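Local coordinates for putative MAR1 (Leishmania donovani, PDB 1X9G), which is a putative ribonuclease of the isochorismatase superfamily, probably working as a cysteine hydrolase, at the interface of chains A and B. Residues are numbered along the deposited sequence; one frame, centred on the assembly and turned at random. Chains: chain A/B, Putative MAR1.

Contact 1 and contact 2 are adjoining parts of one interface between two copies, their C-alpha centres about 9 Å apart. They share A:Leu174, near the end of helix 169-176, and B:Phe93, just beyond strand 86-90. In contact 1 the chain after the A helix pairs with the B segment through backbone bonds. In contact 2 the A helix meets the start of B helix 117-130. Chain A spans two B segments that lie beside the positions expected to be catalytic in this superfamily, so the interface may affect the active site. The structure alone does not show whether the four deposited copies associate in solution.

Contact 1: the interface of chains A and B. Residues chain A 174, 177-180, 185; chain B 67, 91-93.
B:Phe93 meets A:Lys178 through the backbone, where its N donates to A:Lys178 O over 3.1 Å in a nearly straight bond (171° at the hydrogen). In the return bond, A:Ala180 N gives its hydrogen to B:Thr91 O at 2.9 Å, coming from well above the carbonyl plane (56° out of it). With A:Asp179 facing B:Arg92 between them, the two bonds define an antiparallel beta bridge between loop segments of the two chains.

One side-chain bond extends the pairing. B:Thr91 OG1, held between its own backbone N and carbonyl carbon (chi1 53°), donates at 2.8 Å to the carboxylate oxygen A:Asp179 OD1, which accepts it on its syn lone pair, the side of its other oxygen. The same carboxylate packs on the B backbone, A:Asp179 CG lying 3.7 Å from B:Arg92 CA. The two side chains would be expected to carry opposite charges, but A:Asp179 OD2 and B:Arg92 NE stay 4.1 Å apart, so any attraction would act without a direct bond. The bent arginine chain instead lays NH2 against the beta-methylene of A:Lys178.

Apolar packing centres on B:Phe93, which loses 107 Å² of surface to chain A, its ring enclosed from several directions. A:Leu174 CD2 comes in at about a right angle, 3.7 Å from B:Phe93 CE1, on the opposite side of the ring plane from A:Asp179 C, which lies over the rim of the other face. A:Ala180 CB approaches CE2 from that same side as A:Asp179. At the edge and in the ring plane, A:Phe185 CE2 touches B:Phe93 CZ at 3.6 Å.

Backbone pairing fixes the register of the two segments, while the enclosed phenylalanine adds buried apolar surface. Together they join the copies in the deposited assembly, though the structure alone does not show that the contact forms in solution. It lies beside strand B 86-90, whose end carries the lysine expected in the superfamily's catalytic triad; an influence on that site is plausible.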
# COMPACT_ATOMS: atom_id res chain seq x y z
N LEU A 174 -24.32 0.52 0.85
CA LEU A 174 -24.51 0.35 -0.58
C LEU A 174 -24.14 -1.00 -1.16
O LEU A 174 -24.58 -1.36 -2.26
CB LEU A 174 -23.68 1.42 -1.28
CG LEU A 174 -24.15 2.86 -1.04
CD1 LEU A 174 -23.47 3.85 -1.98
CD2 LEU A 174 -25.71 2.98 -1.17
N THR A 177 -27.15 -3.46 -0.29
CA THR A 177 -28.41 -3.23 -1.04
C THR A 177 -28.17 -3.04 -2.51
O THR A 177 -28.27 -1.92 -2.98
CB THR A 177 -29.14 -1.91 -0.63
OG1 THR A 177 -28.23 -0.99 -0.01
CG2 THR A 177 -30.31 -2.18 0.31
N LYS A 178 -27.85 -4.07 -3.27
CA LYS A 178 -27.11 -3.79 -4.50
C LYS A 178 -27.78 -2.88 -5.58
O LYS A 178 -27.20 -2.64 -6.65
CB LYS A 178 -26.59 -5.11 -5.06
CG LYS A 178 -25.55 -5.83 -4.15
CD LYS A 178 -24.32 -6.32 -4.99
CE LYS A 178 -23.27 -7.07 -4.18
NZ LYS A 178 -22.55 -6.22 -3.14
N ASP A 179 -28.96 -2.31 -5.26
CA ASP A 179 -29.85 -1.63 -6.23
C ASP A 179 -30.66 -0.50 -5.57
O ASP A 179 -31.16 -0.67 -4.47
CB ASP A 179 -30.82 -2.66 -6.82
CG ASP A 179 -31.28 -2.32 -8.24
OD1 ASP A 179 -31.91 -1.25 -8.46
OD2 ASP A 179 -31.00 -3.17 -9.13
N ALA A 180 -30.82 0.64 -6.24
CA ALA A 180 -31.61 1.76 -5.69
C ALA A 180 -33.14 1.51 -5.74
O ALA A 180 -33.92 2.31 -5.23
CB ALA A 180 -31.25 3.10 -6.35
N PHE A 185 -34.31 0.06 0.20
CA PHE A 185 -33.51 1.21 -0.12
C PHE A 185 -33.91 2.55 0.52
O PHE A 185 -33.04 3.20 1.09
CB PHE A 185 -33.26 1.37 -1.63
CG PHE A 185 -32.35 2.51 -1.93
CD1 PHE A 185 -32.81 3.63 -2.60
CD2 PHE A 185 -31.03 2.51 -1.43
CE1 PHE A 185 -31.95 4.73 -2.84
CE2 PHE A 185 -30.18 3.59 -1.63
CZ PHE A 185 -30.63 4.70 -2.34
N HIS B 67 -27.53 6.92 -13.84
CA HIS B 67 -28.16 6.29 -12.71
C HIS B 67 -29.35 7.12 -12.28
O HIS B 67 -29.22 8.32 -12.08
CB HIS B 67 -27.16 6.26 -11.55
CG HIS B 67 -27.65 5.50 -10.37
ND1 HIS B 67 -27.52 4.13 -10.26
CD2 HIS B 67 -28.30 5.91 -9.26
CE1 HIS B 67 -28.04 3.74 -9.12
NE2 HIS B 67 -28.53 4.80 -8.49
N THR B 91 -30.72 1.49 -12.11
CA THR B 91 -30.84 1.76 -10.69
C THR B 91 -29.83 0.90 -9.87
O THR B 91 -29.43 1.27 -8.75
CB THR B 91 -32.30 1.59 -10.26
OG1 THR B 91 -32.77 0.29 -10.68
CG2 THR B 91 -33.18 2.66 -10.97
N ARG B 92 -29.39 -0.22 -10.45
CA ARG B 92 -28.28 -1.00 -9.93
C ARG B 92 -27.07 -0.08 -9.66
O ARG B 92 -26.76 0.80 -10.49
CB ARG B 92 -27.95 -2.11 -10.93
CG ARG B 92 -26.72 -2.93 -10.63
CD ARG B 92 -26.99 -4.38 -10.93
NE ARG B 92 -27.37 -5.05 -9.68
CZ ARG B 92 -26.73 -6.10 -9.16
NH1 ARG B 92 -25.67 -6.63 -9.77
NH2 ARG B 92 -27.18 -6.63 -8.02
N PHE B 93 -26.43 -0.23 -8.49
CA PHE B 93 -25.27 0.65 -8.16
C PHE B 93 -24.13 0.34 -9.10
O PHE B 93 -23.51 1.25 -9.65
CB PHE B 93 -24.86 0.60 -6.68
CG PHE B 93 -25.91 1.07 -5.75
CD1 PHE B 93 -26.24 0.34 -4.61
CD2 PHE B 93 -26.63 2.24 -6.03
CE1 PHE B 93 -27.26 0.78 -3.73
CE2 PHE B 93 -27.67 2.69 -5.18
CZ PHE B 93 -27.97 1.95 -4.01

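Contact 2: the interface of chains A and B. Residues chain A 170-171, 174; chain B 93, 118-119, 123.
Helix 169-176 of chain A packs against the start of helix 117-130 of chain B, the region that in the isochorismatase superfamily carries the nucleophilic cysteine. Here a cysteine directly follows B:Ala119 in sequence.

At one end, B:His118 meets A:Glu170 tip to tip. The imidazole nitrogen B:His118 NE2 donates to the carboxylate oxygen A:Glu170 OE2 at 2.8 Å, almost straight (174° at the hydrogen), and the acceptor lies in the plane of the ring. OE2 is approached on its anti side, and ring and carboxylate planes differ by only 20°, so the two flat groups lie nearly coplanar. The glutamate chain reaches the histidine extended, its CG anti to the backbone N; A:Glu170 CG also borders the ring edge in plane.

From the next residue of the helix, A:Ser171 OG donates to B:His118 O at 2.8 Å, within the carbonyl plane. B:His118 is therefore gripped twice by the A helix, through its ring and through its main chain.

Between the polar bonds, A:Leu174 directs its CD1 branch, the one not turned to B:Phe93, to the B helix: A:Leu174 CD1 rests on the methyl carbon B:Ala119 CB at 3.6 Å. The carbonyl oxygen A:Leu174 O receives B:Gln123 NE2 at 2.8 Å, with the amide standing far above the carbonyl plane (72° out of it), a bent approach that suggests a weaker bond than the histidine's.

The A helix thus bonds to B:His118 through ring and main chain, which would help hold it beside the presumed nucleophile, so the interface may help shape the partner's active-site region.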
# COMPACT_ATOMS: atom_id res chain seq x y z
N GLU A 170 -20.56 4.16 4.35
CA GLU A 170 -21.42 4.39 3.20
C GLU A 170 -21.15 3.34 2.14
O GLU A 170 -22.06 2.75 1.63
CB GLU A 170 -21.36 5.83 2.66
CG GLU A 170 -21.88 6.00 1.26
CD GLU A 170 -22.08 7.46 0.87
OE1 GLU A 170 -22.85 8.10 1.61
OE2 GLU A 170 -21.52 7.97 -0.17
N SER A 171 -19.89 3.04 1.87
CA SER A 171 -19.58 1.96 0.91
C SER A 171 -20.27 0.68 1.30
O SER A 171 -20.83 0.02 0.48
CB SER A 171 -18.08 1.66 0.90
OG SER A 171 -17.74 0.99 -0.31
N LEU A 174 -24.32 0.52 0.85
CA LEU A 174 -24.51 0.35 -0.58
C LEU A 174 -24.14 -1.00 -1.16
O LEU A 174 -24.58 -1.36 -2.26
CB LEU A 174 -23.68 1.42 -1.28
CG LEU A 174 -24.15 2.86 -1.04
CD1 LEU A 174 -23.47 3.85 -1.98
CD2 LEU A 174 -25.71 2.98 -1.17
N PHE B 93 -26.43 -0.23 -8.49
CA PHE B 93 -25.27 0.65 -8.16
C PHE B 93 -24.13 0.34 -9.10
O PHE B 93 -23.51 1.25 -9.65
CB PHE B 93 -24.86 0.60 -6.68
CG PHE B 93 -25.91 1.07 -5.75
CD1 PHE B 93 -26.24 0.34 -4.61
CD2 PHE B 93 -26.63 2.24 -6.03
CE1 PHE B 93 -27.26 0.78 -3.73
CE2 PHE B 93 -27.67 2.69 -5.18
CZ PHE B 93 -27.97 1.95 -4.01
N HIS B 118 -16.20 4.82 -4.35
CA HIS B 118 -16.54 3.83 -3.33
C HIS B 118 -17.91 3.19 -3.50
O HIS B 118 -18.30 2.35 -2.66
CB HIS B 118 -16.46 4.48 -1.96
CG HIS B 118 -17.45 5.58 -1.78
ND1 HIS B 118 -17.34 6.80 -2.42
CD2 HIS B 118 -18.61 5.62 -1.07
CE1 HIS B 118 -18.36 7.56 -2.08
NE2 HIS B 118 -19.14 6.88 -1.25
N ALA B 119 -18.64 3.57 -4.56
CA ALA B 119 -20.03 3.20 -4.69
C ALA B 119 -20.24 2.51 -6.01
O ALA B 119 -19.86 1.35 -6.15
CB ALA B 119 -20.93 4.46 -4.49
N GLN B 123 -18.40 -1.16 -7.01
CA GLN B 123 -19.25 -2.33 -7.38
C GLN B 123 -19.09 -2.75 -8.82
O GLN B 123 -19.03 -3.96 -9.13
CB GLN B 123 -20.73 -2.09 -7.02
CG GLN B 123 -20.86 -1.70 -5.54
CD GLN B 123 -22.27 -1.74 -5.00
OE1 GLN B 123 -23.02 -2.67 -5.29
NE2 GLN B 123 -22.61 -0.78 -4.14